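Local coordinates for protein thermophilic dibenzothiophene desulfurization enzyme C (PDB 5XDG) that probably oxidises dibenzothiophene to its 5-oxide and then to the 5,5-dioxide, using reduced FMN and molecular oxygen, in the dibenzothiophene desulfurization pathway, at residues A[128-133]-A[154-159]; A[246-251]-A[332-337]; A[47-52]-A[121-126]. One frame throughout, in Å; residues are numbered along the deposited sequence.

Each of the three contacts has a segment that reaches the pocket of the bound dibenzothiophene 5-oxide. Interaction 3 closes first along the chain, then interaction 1, then interaction 2; none is nested in another. Their centres lie about 23 to 26 Å apart. Interactions 3 and 1 reach the same mixed sheet and touch: Cys-159 packs on Asn-126, and both contacts meet FMN. Interaction 3 ties helix 43-52 to the chain leading into strand 124-127, while interaction 1 joins the loop after that strand to strand 155-156. Interaction 2, largely helical, belongs to the C-terminal bundle and comes within about 7 Å of each of the others, nearest atoms. Helical domains and sheet thus close on flavin and ligand together.

Interaction 1: A[128-133]-A[154-159]; sequences SSENNA and GTKAFC. With FMN (flavin mononucleotide), chain E; 83U (dibenzothiophene 5-oxide), chain H.
Lys-156 and Glu-130 form a salt bridge across the contact: NZ of Lys-156 lies 3.1 Å from OE1 of Glu-130 and uses the anti lone pair of that oxygen. A bend at chi2 (-72°) brings the lysine chain across Ser-129 to the carboxylate; NZ also comes improbably close to Ser-128 O, so the detail of that approach is doubtful. Ala-157 N donates to Ser-129 O (2.9 Å), while CB of Ala-157 rests against CB of Asn-131 at 3.9 Å. One water accepts from Ser-128 N and donates to the carbonyls of Ala-157 and Phe-158. Toward the cofactor, OG of Ser-129 donates to O2 of FMN at 2.5 Å, and CB of Ser-128 lies 3.5 Å from C6 of the sulfoxide ligand. Phe-158 packs against the flavin through CD1, 3.3 Å from C9.

Behind this shell, Arg-139 N and Val-140 N hold the two carboxylate oxygens of Glu-130, and Trp-138 makes a cation-pi contact with Lys-156. A glutamine in place of this glutamate would probably leave the buried ammonium without its counter-charge. The arrangement is one wall of the flavin site of the acyl-CoA dehydrogenase fold, contributed by the middle beta domain and completed by Arg-279 and Arg-366 of the second subunit.

Interaction 2: A[246-251]-A[332-337]; sequences LWTPIT and EQRGQL. With 83U (dibenzothiophene 5-oxide), chain H; SO4 (sulfate ion), chain G.
Leu-337 sets CG against CB of Pro-249 at 3.9 Å, and its CD2 meets CD2 of Leu-246 at 4.0 Å, both pairs crossing at about a right angle. With chi1 at 176°, Leu-337 turns its branch toward Leu-246 and Pro-249. Leu-323 of helix 293-324 packs on Leu-337 as well.

Arg-334 adds van der Waals contact through its guanidinium, and its polar partners lie outside the two segments. It bends at chi2 (-86°) and then runs extended, laying one face of the guanidinium over CD of Pro-249, with 3.7 Å from that carbon to NH2. The same NH2 comes 3.4 Å from CB of Thr-248. Its charge is met by the chain terminus, OXT of Ser-414, in a salt bridge, while NE donates to Ser-245 O; the Thr-248 hydroxyl bonds to Ser-411 O. Arg-334 and Thr-248 together tie the C-terminal tail to this helix pair.

Ligand contacts lie at the far sides. Trp-247 presents its ring edge to the sulfoxide, CZ2 to C1 at 3.7 Å, and Gln-333 NE2 donates to O4 of a sulfate, probably from the crystallisation liquor. The short helix axes approach to 10.1 Å, with 23° between directions, as neighbours in the C-terminal helical bundle of the acyl-CoA dehydrogenase fold.

Interaction 3: A[47-52]-A[121-126]; sequences DAIRRS and RWFLGN. With FMN (flavin mononucleotide), chain E; 83U (dibenzothiophene 5-oxide), chain H.
Arg-50 makes the direct hydrogen bond between helix 43-52 and the chain at 121-126: its NE donates to the carbonyl O of Arg-121 over 3.1 Å, with the oxygen lying near the guanidinium plane. The arginine is extended from CG to NE, and Phe-123 CB lies over one face of its guanidinium, 3.6 Å from NH1, while the ring is turned 65° from that plane. Salt bridges to Asp-166 through NH1 and to Asp-164 through NH2 hold the group, with a further salt bridge from NH2 to Asp-47 OD1, whose hydrogen bond is weak.

The two segments join the N-terminal helical domain to the middle beta domain of the acyl-CoA dehydrogenase fold, leading into strand 124-127. Further along it Asn-126 grips the flavin twice: OD1 takes the N-H of FMN N3, and ND2 donates to O4, both at 3.0 Å.

Van der Waals contacts complete the join. Arg-121, at positive phi just past a helix, spreads its guanidinium with one face against CB of Arg-50, and its NH1 is 3.3 Å from CG of Arg-51. One water accepts from NH2 of Arg-121 and NH1 of Arg-51, linking two like charges. Ile-49 sets CG2 against CE2 of Phe-123 at 3.8 Å, and Phe-91 and Leu-90 of helix 85-104 pack on Ile-49 and Phe-123 respectively.

Interaction 1: A[128-133]-A[154-159]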
loop_
_atom_site.group_PDB
_atom_site.type_symbol
_atom_site.label_atom_id
_atom_site.label_comp_id
_atom_site.label_asym_id
_atom_site.label_seq_id
_atom_site.Cartn_x
_atom_site.Cartn_y
_atom_site.Cartn_z
ATOM N N SER A 128 1.756 -36.339 2.003
ATOM C CA SER A 128 0.836 -36.114 0.886
ATOM C C SER A 128 1.501 -35.481 -0.336
ATOM O O SER A 128 1.469 -36.050 -1.433
ATOM C CB SER A 128 -0.325 -35.230 1.344
ATOM O OG SER A 128 -0.724 -35.565 2.661
ATOM N N SER A 129 2.081 -34.296 -0.162
ATOM C CA SER A 129 2.683 -33.578 -1.276
ATOM C C SER A 129 4.045 -34.177 -1.628
ATOM O O SER A 129 4.590 -35.025 -0.915
ATOM C CB SER A 129 2.819 -32.088 -0.947
ATOM O OG SER A 129 1.547 -31.461 -0.841
ATOM N N GLU A 130 4.598 -33.726 -2.752
ATOM C CA GLU A 130 5.842 -34.279 -3.266
ATOM C C GLU A 130 6.723 -33.143 -3.776
ATOM O O GLU A 130 6.308 -31.980 -3.819
ATOM C CB GLU A 130 5.558 -35.344 -4.346
ATOM C CG GLU A 130 4.796 -36.550 -3.773
ATOM C CD GLU A 130 4.543 -37.678 -4.768
ATOM O OE1 GLU A 130 3.527 -38.395 -4.595
ATOM O OE2 GLU A 130 5.354 -37.870 -5.701
ATOM N N ASN A 131 7.962 -33.482 -4.138
ATOM C CA ASN A 131 8.915 -32.473 -4.596
ATOM C C ASN A 131 9.363 -32.747 -6.024
ATOM O O ASN A 131 10.564 -32.749 -6.317
ATOM C CB ASN A 131 10.134 -32.407 -3.672
ATOM C CG ASN A 131 10.972 -31.155 -3.899
ATOM O OD1 ASN A 131 10.473 -30.136 -4.386
ATOM N ND2 ASN A 131 12.251 -31.225 -3.545
ATOM N N ASN A 132 8.406 -32.971 -6.922
ATOM C CA ASN A 132 8.724 -33.212 -8.323
ATOM C C ASN A 132 8.619 -31.905 -9.110
ATOM O O ASN A 132 8.835 -30.829 -8.543
ATOM C CB ASN A 132 7.817 -34.319 -8.866
ATOM C CG ASN A 132 7.939 -35.610 -8.054
ATOM O OD1 ASN A 132 9.045 -36.089 -7.801
ATOM N ND2 ASN A 132 6.807 -36.153 -7.618
ATOM N N ALA A 133 8.292 -31.971 -10.405
ATOM C CA ALA A 133 8.431 -30.791 -11.261
ATOM C C ALA A 133 7.393 -29.713 -10.953
ATOM O O ALA A 133 7.684 -28.519 -11.095
ATOM C CB ALA A 133 8.349 -31.198 -12.733
ATOM N N GLY A 154 7.612 -44.920 -2.517
ATOM C CA GLY A 154 8.005 -43.597 -2.968
ATOM C C GLY A 154 8.308 -42.607 -1.863
ATOM O O GLY A 154 8.227 -42.953 -0.680
ATOM N N THR A 155 8.662 -41.373 -2.231
ATOM C CA THR A 155 9.056 -40.347 -1.273
ATOM C C THR A 155 8.091 -39.167 -1.319
ATOM O O THR A 155 7.793 -38.638 -2.396
ATOM C CB THR A 155 10.484 -39.859 -1.538
ATOM O OG1 THR A 155 11.404 -40.937 -1.336
ATOM C CG2 THR A 155 10.846 -38.721 -0.583
ATOM N N LYS A 156 7.622 -38.756 -0.144
ATOM C CA LYS A 156 6.778 -37.582 0.023
ATOM C C LYS A 156 7.581 -36.440 0.634
ATOM O O LYS A 156 8.569 -36.660 1.341
ATOM C CB LYS A 156 5.578 -37.896 0.916
ATOM C CG LYS A 156 4.579 -38.870 0.319
ATOM C CD LYS A 156 3.776 -38.217 -0.812
ATOM C CE LYS A 156 2.546 -39.064 -1.154
ATOM N NZ LYS A 156 1.642 -38.367 -2.121
ATOM N N ALA A 157 7.140 -35.216 0.364
ATOM C CA ALA A 157 7.789 -34.009 0.852
ATOM C C ALA A 157 6.820 -33.230 1.732
ATOM O O ALA A 157 5.609 -33.468 1.719
ATOM C CB ALA A 157 8.274 -33.135 -0.313
ATOM N N PHE A 158 7.370 -32.295 2.510
ATOM C CA PHE A 158 6.579 -31.433 3.397
ATOM C C PHE A 158 5.613 -32.247 4.268
ATOM O O PHE A 158 4.406 -31.981 4.328
ATOM C CB PHE A 158 5.823 -30.374 2.587
ATOM C CG PHE A 158 6.696 -29.265 2.050
ATOM C CD1 PHE A 158 7.120 -28.235 2.879
ATOM C CD2 PHE A 158 7.063 -29.235 0.713
ATOM C CE1 PHE A 158 7.916 -27.204 2.388
ATOM C CE2 PHE A 158 7.854 -28.206 0.214
ATOM C CZ PHE A 158 8.279 -27.189 1.051
ATOM N N CYS A 159 6.152 -33.240 4.978
ATOM C CA CYS A 159 5.311 -34.154 5.757
ATOM C C CYS A 159 5.129 -33.630 7.183
ATOM O O CYS A 159 5.671 -34.153 8.156
ATOM C CB CYS A 159 5.907 -35.556 5.746
ATOM S SG CYS A 159 6.022 -36.219 4.090
HETATM N N1 FMN E . 2.005 -30.124 1.946
HETATM C C2 FMN E . 1.321 -31.254 2.360
HETATM O O2 FMN E . 0.810 -31.995 1.517
HETATM N N3 FMN E . 1.205 -31.551 3.707
HETATM C C4 FMN E . 1.782 -30.719 4.649
HETATM O O4 FMN E . 1.699 -30.989 5.853
HETATM C C4A FMN E . 2.473 -29.580 4.235
HETATM N N5 FMN E . 3.044 -28.759 5.187
HETATM C C5A FMN E . 3.731 -27.624 4.789
HETATM C C6 FMN E . 4.314 -26.779 5.744
HETATM C C7 FMN E . 5.005 -25.629 5.360
HETATM C C7M FMN E . 5.639 -24.727 6.385
HETATM C C8 FMN E . 5.114 -25.341 4.006
HETATM C C8M FMN E . 5.832 -24.137 3.475
HETATM C C9 FMN E . 4.540 -26.174 3.071
HETATM C C9A FMN E . 3.843 -27.326 3.432
HETATM N N10 FMN E . 3.246 -28.126 2.458
HETATM C C10 FMN E . 2.588 -29.280 2.873
HETATM C "C1'" FMN E . 3.468 -27.827 0.982
HETATM C "C2'" FMN E . 2.520 -27.166 -0.012
HETATM O "O2'" FMN E . 1.323 -27.912 -0.110
HETATM C "C3'" FMN E . 3.262 -27.122 -1.377
HETATM O "O3'" FMN E . 3.518 -28.452 -1.792
HETATM C "C4'" FMN E . 4.607 -26.358 -1.394
HETATM O "O4'" FMN E . 4.541 -25.326 -0.437
HETATM C "C5'" FMN E . 4.987 -25.781 -2.774
HETATM O "O5'" FMN E . 6.371 -25.455 -2.904
HETATM P P FMN E . 6.916 -24.361 -3.985
HETATM O O1P FMN E . 6.073 -23.102 -3.864
HETATM O O2P FMN E . 8.356 -23.983 -3.708
HETATM O O3P FMN E . 6.859 -24.903 -5.396
HETATM C C4 83U H . -2.228 -30.835 1.296
HETATM C C7 83U H . -2.435 -30.687 4.821
HETATM C C1 83U H . -2.770 -32.222 2.985
HETATM O O1 83U H . -2.973 -28.891 2.469
HETATM C C10 83U H . -2.643 -32.539 -0.805
HETATM S S1 83U H . -2.034 -30.040 2.470
HETATM C C2 83U H . -2.644 -32.130 1.551
HETATM C C3 83U H . -2.418 -30.977 3.474
HETATM C C5 83U H . -3.163 -33.216 3.874
HETATM C C6 83U H . -2.862 -32.994 0.482
HETATM C C8 83U H . -2.008 -30.370 0.019
HETATM C C9 83U H . -3.181 -32.936 5.226
HETATM C C11 83U H . -2.816 -31.678 5.697
HETATM C C12 83U H . -2.217 -31.234 -1.034
HETATM O O HOH W 1 3.175 -33.719 2.741
HETATM O O HOH W 2 7.824 -38.690 -5.424
HETATM O O HOH W 3 8.865 -35.860 -3.002
#

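Interaction 2: A[246-251]-A[332-337]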
loop_
_atom_site.group_PDB
_atom_site.type_symbol
_atom_site.label_atom_id
_atom_site.label_comp_id
_atom_site.label_asym_id
_atom_site.label_seq_id
_atom_site.Cartn_x
_atom_site.Cartn_y
_atom_site.Cartn_z
ATOM N N LEU A 246 -15.858 -30.335 1.800
ATOM C CA LEU A 246 -15.620 -29.326 2.825
ATOM C C LEU A 246 -14.186 -29.349 3.335
ATOM O O LEU A 246 -13.780 -28.403 4.015
ATOM C CB LEU A 246 -16.573 -29.516 4.007
ATOM C CG LEU A 246 -18.059 -29.265 3.776
ATOM C CD1 LEU A 246 -18.847 -29.640 5.008
ATOM C CD2 LEU A 246 -18.289 -27.796 3.410
ATOM N N TRP A 247 -13.425 -30.406 3.044
ATOM C CA TRP A 247 -12.071 -30.502 3.588
ATOM C C TRP A 247 -11.233 -29.281 3.217
ATOM O O TRP A 247 -10.501 -28.739 4.055
ATOM C CB TRP A 247 -11.395 -31.785 3.102
ATOM C CG TRP A 247 -9.979 -31.882 3.586
ATOM C CD1 TRP A 247 -9.556 -32.376 4.790
ATOM C CD2 TRP A 247 -8.810 -31.440 2.901
ATOM N NE1 TRP A 247 -8.190 -32.270 4.889
ATOM C CE2 TRP A 247 -7.706 -31.712 3.739
ATOM C CE3 TRP A 247 -8.583 -30.847 1.656
ATOM C CZ2 TRP A 247 -6.394 -31.404 3.374
ATOM C CZ3 TRP A 247 -7.276 -30.540 1.294
ATOM C CH2 TRP A 247 -6.199 -30.817 2.153
ATOM N N THR A 248 -11.306 -28.842 1.961
ATOM C CA THR A 248 -10.452 -27.731 1.544
ATOM C C THR A 248 -10.798 -26.444 2.275
ATOM O O THR A 248 -9.889 -25.833 2.862
ATOM C CB THR A 248 -10.521 -27.555 0.028
ATOM O OG1 THR A 248 -10.355 -28.828 -0.607
ATOM C CG2 THR A 248 -9.419 -26.606 -0.435
ATOM N N PRO A 249 -12.052 -25.971 2.296
ATOM C CA PRO A 249 -12.320 -24.729 3.045
ATOM C C PRO A 249 -11.983 -24.850 4.519
ATOM O O PRO A 249 -11.479 -23.889 5.108
ATOM C CB PRO A 249 -13.818 -24.471 2.803
ATOM C CG PRO A 249 -14.358 -25.744 2.208
ATOM C CD PRO A 249 -13.225 -26.414 1.516
ATOM N N ILE A 250 -12.234 -26.013 5.127
ATOM C CA ILE A 250 -11.840 -26.236 6.519
ATOM C C ILE A 250 -10.341 -26.024 6.690
ATOM O O ILE A 250 -9.897 -25.302 7.596
ATOM C CB ILE A 250 -12.260 -27.647 6.964
ATOM C CG1 ILE A 250 -13.770 -27.663 7.245
ATOM C CG2 ILE A 250 -11.420 -28.108 8.164
ATOM C CD1 ILE A 250 -14.304 -29.071 7.538
ATOM N N THR A 251 -9.547 -26.672 5.832
ATOM C CA THR A 251 -8.092 -26.666 5.964
ATOM C C THR A 251 -7.516 -25.286 5.658
ATOM O O THR A 251 -6.602 -24.819 6.349
ATOM C CB THR A 251 -7.500 -27.743 5.045
ATOM O OG1 THR A 251 -7.936 -29.037 5.492
ATOM C CG2 THR A 251 -5.965 -27.717 5.051
ATOM N N GLU A 332 -23.389 -24.531 -4.337
ATOM C CA GLU A 332 -23.434 -23.106 -4.043
ATOM C C GLU A 332 -22.991 -22.829 -2.613
ATOM O O GLU A 332 -22.227 -21.888 -2.364
ATOM C CB GLU A 332 -24.848 -22.580 -4.283
ATOM C CG GLU A 332 -24.887 -21.207 -4.920
ATOM C CD GLU A 332 -25.805 -20.253 -4.183
ATOM O OE1 GLU A 332 -27.009 -20.198 -4.515
ATOM O OE2 GLU A 332 -25.318 -19.566 -3.261
ATOM N N GLN A 333 -23.458 -23.643 -1.666
ATOM C CA GLN A 333 -23.058 -23.484 -0.274
ATOM C C GLN A 333 -21.567 -23.739 -0.101
ATOM O O GLN A 333 -20.871 -22.963 0.564
ATOM C CB GLN A 333 -23.876 -24.426 0.607
ATOM C CG GLN A 333 -25.337 -24.016 0.735
ATOM C CD GLN A 333 -26.190 -25.112 1.341
ATOM O OE1 GLN A 333 -25.836 -26.290 1.288
ATOM N NE2 GLN A 333 -27.312 -24.726 1.933
ATOM N N ARG A 334 -21.057 -24.820 -0.699
ATOM C CA ARG A 334 -19.621 -25.102 -0.635
ATOM C C ARG A 334 -18.817 -24.008 -1.328
ATOM O O ARG A 334 -17.771 -23.571 -0.820
ATOM C CB ARG A 334 -19.320 -26.464 -1.269
ATOM C CG ARG A 334 -17.930 -27.029 -0.980
ATOM C CD ARG A 334 -16.845 -26.527 -1.951
ATOM N NE ARG A 334 -15.556 -27.191 -1.709
ATOM C CZ ARG A 334 -14.405 -26.852 -2.286
ATOM N NH1 ARG A 334 -14.357 -25.840 -3.146
ATOM N NH2 ARG A 334 -13.288 -27.520 -1.995
ATOM N N GLY A 335 -19.291 -23.556 -2.493
ATOM C CA GLY A 335 -18.579 -22.524 -3.225
ATOM C C GLY A 335 -18.539 -21.207 -2.475
ATOM O O GLY A 335 -17.494 -20.556 -2.398
ATOM N N GLN A 336 -19.682 -20.792 -1.925
ATOM C CA GLN A 336 -19.713 -19.562 -1.140
ATOM C C GLN A 336 -18.761 -19.643 0.041
ATOM O O GLN A 336 -18.068 -18.669 0.357
ATOM C CB GLN A 336 -21.127 -19.281 -0.635
ATOM C CG GLN A 336 -22.136 -18.940 -1.709
ATOM C CD GLN A 336 -23.435 -18.434 -1.112
ATOM O OE1 GLN A 336 -23.733 -18.686 0.061
ATOM N NE2 GLN A 336 -24.208 -17.702 -1.907
ATOM N N LEU A 337 -18.755 -20.782 0.736
ATOM C CA LEU A 337 -17.842 -20.951 1.864
ATOM C C LEU A 337 -16.392 -20.851 1.410
ATOM O O LEU A 337 -15.575 -20.175 2.046
ATOM C CB LEU A 337 -18.102 -22.291 2.557
ATOM C CG LEU A 337 -17.144 -22.638 3.695
ATOM C CD1 LEU A 337 -17.184 -21.562 4.766
ATOM C CD2 LEU A 337 -17.501 -24.006 4.279
HETATM C C4 83U H . -2.228 -30.835 1.296
HETATM C C7 83U H . -2.435 -30.687 4.821
HETATM C C1 83U H . -2.770 -32.222 2.985
HETATM O O1 83U H . -2.973 -28.891 2.469
HETATM C C10 83U H . -2.643 -32.539 -0.805
HETATM S S1 83U H . -2.034 -30.040 2.470
HETATM C C2 83U H . -2.644 -32.130 1.551
HETATM C C3 83U H . -2.418 -30.977 3.474
HETATM C C5 83U H . -3.163 -33.216 3.874
HETATM C C6 83U H . -2.862 -32.994 0.482
HETATM C C8 83U H . -2.008 -30.370 0.019
HETATM C C9 83U H . -3.181 -32.936 5.226
HETATM C C11 83U H . -2.816 -31.678 5.697
HETATM C C12 83U H . -2.217 -31.234 -1.034
HETATM S S SO4 G . -28.580 -22.086 4.100
HETATM O O1 SO4 G . -28.017 -21.983 5.442
HETATM O O2 SO4 G . -29.449 -20.942 3.865
HETATM O O3 SO4 G . -29.338 -23.334 3.998
HETATM O O4 SO4 G . -27.522 -22.072 3.098
#

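Interaction 3: A[47-52]-A[121-126]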
loop_
_atom_site.group_PDB
_atom_site.type_symbol
_atom_site.label_atom_id
_atom_site.label_comp_id
_atom_site.label_asym_id
_atom_site.label_seq_id
_atom_site.Cartn_x
_atom_site.Cartn_y
_atom_site.Cartn_z
ATOM N N ASP A 47 3.811 -33.738 23.692
ATOM C CA ASP A 47 3.238 -34.540 24.771
ATOM C C ASP A 47 2.315 -33.713 25.652
ATOM O O ASP A 47 1.292 -34.218 26.130
ATOM C CB ASP A 47 4.347 -35.189 25.605
ATOM C CG ASP A 47 4.964 -36.378 24.909
ATOM O OD1 ASP A 47 4.420 -36.801 23.867
ATOM O OD2 ASP A 47 5.983 -36.901 25.395
ATOM N N ALA A 48 2.665 -32.446 25.904
ATOM C CA ALA A 48 1.772 -31.576 26.661
ATOM C C ALA A 48 0.430 -31.411 25.953
ATOM O O ALA A 48 -0.626 -31.368 26.600
ATOM C CB ALA A 48 2.433 -30.214 26.890
ATOM N N ILE A 49 0.453 -31.305 24.625
ATOM C CA ILE A 49 -0.798 -31.251 23.877
ATOM C C ILE A 49 -1.554 -32.568 24.022
ATOM O O ILE A 49 -2.780 -32.575 24.190
ATOM C CB ILE A 49 -0.515 -30.908 22.406
ATOM C CG1 ILE A 49 0.025 -29.475 22.293
ATOM C CG2 ILE A 49 -1.771 -31.114 21.549
ATOM C CD1 ILE A 49 0.538 -29.114 20.899
ATOM N N ARG A 50 -0.837 -33.695 23.963
ATOM C CA ARG A 50 -1.466 -34.991 24.218
ATOM C C ARG A 50 -2.145 -35.013 25.582
ATOM O O ARG A 50 -3.310 -35.422 25.706
ATOM C CB ARG A 50 -0.423 -36.113 24.108
ATOM C CG ARG A 50 0.073 -36.395 22.696
ATOM C CD ARG A 50 0.870 -37.699 22.653
ATOM N NE ARG A 50 1.138 -38.142 21.291
ATOM C CZ ARG A 50 2.236 -37.825 20.614
ATOM N NH1 ARG A 50 2.408 -38.265 19.374
ATOM N NH2 ARG A 50 3.168 -37.063 21.182
ATOM N N ARG A 51 -1.438 -34.560 26.629
ATOM C CA ARG A 51 -2.020 -34.573 27.971
ATOM C C ARG A 51 -3.214 -33.627 28.090
ATOM O O ARG A 51 -4.080 -33.839 28.946
ATOM C CB ARG A 51 -0.967 -34.207 29.034
ATOM C CG ARG A 51 0.180 -35.203 29.156
ATOM C CD ARG A 51 1.039 -34.940 30.404
ATOM N NE ARG A 51 1.772 -33.675 30.351
ATOM C CZ ARG A 51 2.947 -33.521 29.755
ATOM N NH1 ARG A 51 3.519 -34.544 29.139
ATOM N NH2 ARG A 51 3.558 -32.342 29.768
ATOM N N SER A 52 -3.282 -32.579 27.264
ATOM C CA SER A 52 -4.354 -31.602 27.428
ATOM C C SER A 52 -5.722 -32.165 27.057
ATOM O O SER A 52 -6.740 -31.648 27.532
ATOM C CB SER A 52 -4.080 -30.343 26.586
ATOM O OG SER A 52 -4.390 -30.569 25.208
ATOM N N ARG A 121 -3.839 -41.275 22.592
ATOM C CA ARG A 121 -3.525 -39.845 22.444
ATOM C C ARG A 121 -2.880 -39.560 21.085
ATOM O O ARG A 121 -1.788 -38.989 20.985
ATOM C CB ARG A 121 -2.646 -39.357 23.602
ATOM C CG ARG A 121 -3.110 -39.907 24.954
ATOM C CD ARG A 121 -2.529 -39.150 26.143
ATOM N NE ARG A 121 -1.072 -39.126 26.126
ATOM C CZ ARG A 121 -0.328 -38.661 27.128
ATOM N NH1 ARG A 121 -0.898 -38.180 28.227
ATOM N NH2 ARG A 121 0.984 -38.670 27.024
ATOM N N TRP A 122 -3.572 -39.977 20.027
ATOM C CA TRP A 122 -3.068 -39.806 18.673
ATOM C C TRP A 122 -2.831 -38.332 18.350
ATOM O O TRP A 122 -3.696 -37.482 18.576
ATOM C CB TRP A 122 -4.063 -40.385 17.666
ATOM C CG TRP A 122 -4.096 -41.880 17.568
ATOM C CD1 TRP A 122 -3.378 -42.781 18.303
ATOM C CD2 TRP A 122 -4.897 -42.643 16.662
ATOM N NE1 TRP A 122 -3.693 -44.064 17.911
ATOM C CE2 TRP A 122 -4.623 -44.004 16.902
ATOM C CE3 TRP A 122 -5.827 -42.301 15.672
ATOM C CZ2 TRP A 122 -5.246 -45.031 16.186
ATOM C CZ3 TRP A 122 -6.443 -43.318 14.958
ATOM C CH2 TRP A 122 -6.149 -44.670 15.218
ATOM N N PHE A 123 -1.656 -38.051 17.803
ATOM C CA PHE A 123 -1.305 -36.755 17.234
ATOM C C PHE A 123 -1.002 -37.067 15.773
ATOM O O PHE A 123 -0.025 -37.762 15.470
ATOM C CB PHE A 123 -0.112 -36.151 17.993
ATOM C CG PHE A 123 0.011 -34.638 17.911
ATOM C CD1 PHE A 123 -0.254 -33.950 16.738
ATOM C CD2 PHE A 123 0.430 -33.917 19.026
ATOM C CE1 PHE A 123 -0.112 -32.559 16.681
ATOM C CE2 PHE A 123 0.575 -32.534 18.982
ATOM C CZ PHE A 123 0.299 -31.855 17.800
ATOM N N LEU A 124 -1.877 -36.627 14.871
ATOM C CA LEU A 124 -1.848 -37.078 13.490
ATOM C C LEU A 124 -0.867 -36.261 12.662
ATOM O O LEU A 124 -0.727 -35.050 12.855
ATOM C CB LEU A 124 -3.245 -36.991 12.866
ATOM C CG LEU A 124 -4.359 -37.749 13.590
ATOM C CD1 LEU A 124 -5.720 -37.496 12.931
ATOM C CD2 LEU A 124 -4.055 -39.243 13.633
ATOM N N GLY A 125 -0.184 -36.946 11.742
ATOM C CA GLY A 125 0.636 -36.298 10.743
ATOM C C GLY A 125 0.227 -36.781 9.363
ATOM O O GLY A 125 -0.639 -37.648 9.220
ATOM N N ASN A 126 0.876 -36.220 8.352
ATOM C CA ASN A 126 0.500 -36.603 7.004
ATOM C C ASN A 126 1.718 -36.640 6.097
ATOM O O ASN A 126 2.731 -35.974 6.339
ATOM C CB ASN A 126 -0.555 -35.661 6.422
ATOM C CG ASN A 126 0.044 -34.376 5.910
ATOM O OD1 ASN A 126 0.313 -34.232 4.711
ATOM N ND2 ASN A 126 0.282 -33.437 6.820
HETATM N N1 FMN E . 2.005 -30.124 1.946
HETATM C C2 FMN E . 1.321 -31.254 2.360
HETATM O O2 FMN E . 0.810 -31.995 1.517
HETATM N N3 FMN E . 1.205 -31.551 3.707
HETATM C C4 FMN E . 1.782 -30.719 4.649
HETATM O O4 FMN E . 1.699 -30.989 5.853
HETATM C C4A FMN E . 2.473 -29.580 4.235
HETATM N N5 FMN E . 3.044 -28.759 5.187
HETATM C C5A FMN E . 3.731 -27.624 4.789
HETATM C C6 FMN E . 4.314 -26.779 5.744
HETATM C C7 FMN E . 5.005 -25.629 5.360
HETATM C C7M FMN E . 5.639 -24.727 6.385
HETATM C C8 FMN E . 5.114 -25.341 4.006
HETATM C C8M FMN E . 5.832 -24.137 3.475
HETATM C C9 FMN E . 4.540 -26.174 3.071
HETATM C C9A FMN E . 3.843 -27.326 3.432
HETATM N N10 FMN E . 3.246 -28.126 2.458
HETATM C C10 FMN E . 2.588 -29.280 2.873
HETATM C "C1'" FMN E . 3.468 -27.827 0.982
HETATM C "C2'" FMN E . 2.520 -27.166 -0.012
HETATM O "O2'" FMN E . 1.323 -27.912 -0.110
HETATM C "C3'" FMN E . 3.262 -27.122 -1.377
HETATM O "O3'" FMN E . 3.518 -28.452 -1.792
HETATM C "C4'" FMN E . 4.607 -26.358 -1.394
HETATM O "O4'" FMN E . 4.541 -25.326 -0.437
HETATM C "C5'" FMN E . 4.987 -25.781 -2.774
HETATM O "O5'" FMN E . 6.371 -25.455 -2.904
HETATM P P FMN E . 6.916 -24.361 -3.985
HETATM O O1P FMN E . 6.073 -23.102 -3.864
HETATM O O2P FMN E . 8.356 -23.983 -3.708
HETATM O O3P FMN E . 6.859 -24.903 -5.396
HETATM C C4 83U H . -2.228 -30.835 1.296
HETATM C C7 83U H . -2.435 -30.687 4.821
HETATM C C1 83U H . -2.770 -32.222 2.985
HETATM O O1 83U H . -2.973 -28.891 2.469
HETATM C C10 83U H . -2.643 -32.539 -0.805
HETATM S S1 83U H . -2.034 -30.040 2.470
HETATM C C2 83U H . -2.644 -32.130 1.551
HETATM C C3 83U H . -2.418 -30.977 3.474
HETATM C C5 83U H . -3.163 -33.216 3.874
HETATM C C6 83U H . -2.862 -32.994 0.482
HETATM C C8 83U H . -2.008 -30.370 0.019
HETATM C C9 83U H . -3.181 -32.936 5.226
HETATM C C11 83U H . -2.816 -31.678 5.697
HETATM C C12 83U H . -2.217 -31.234 -1.034
HETATM O O HOH W 4 2.896 -37.312 28.853
#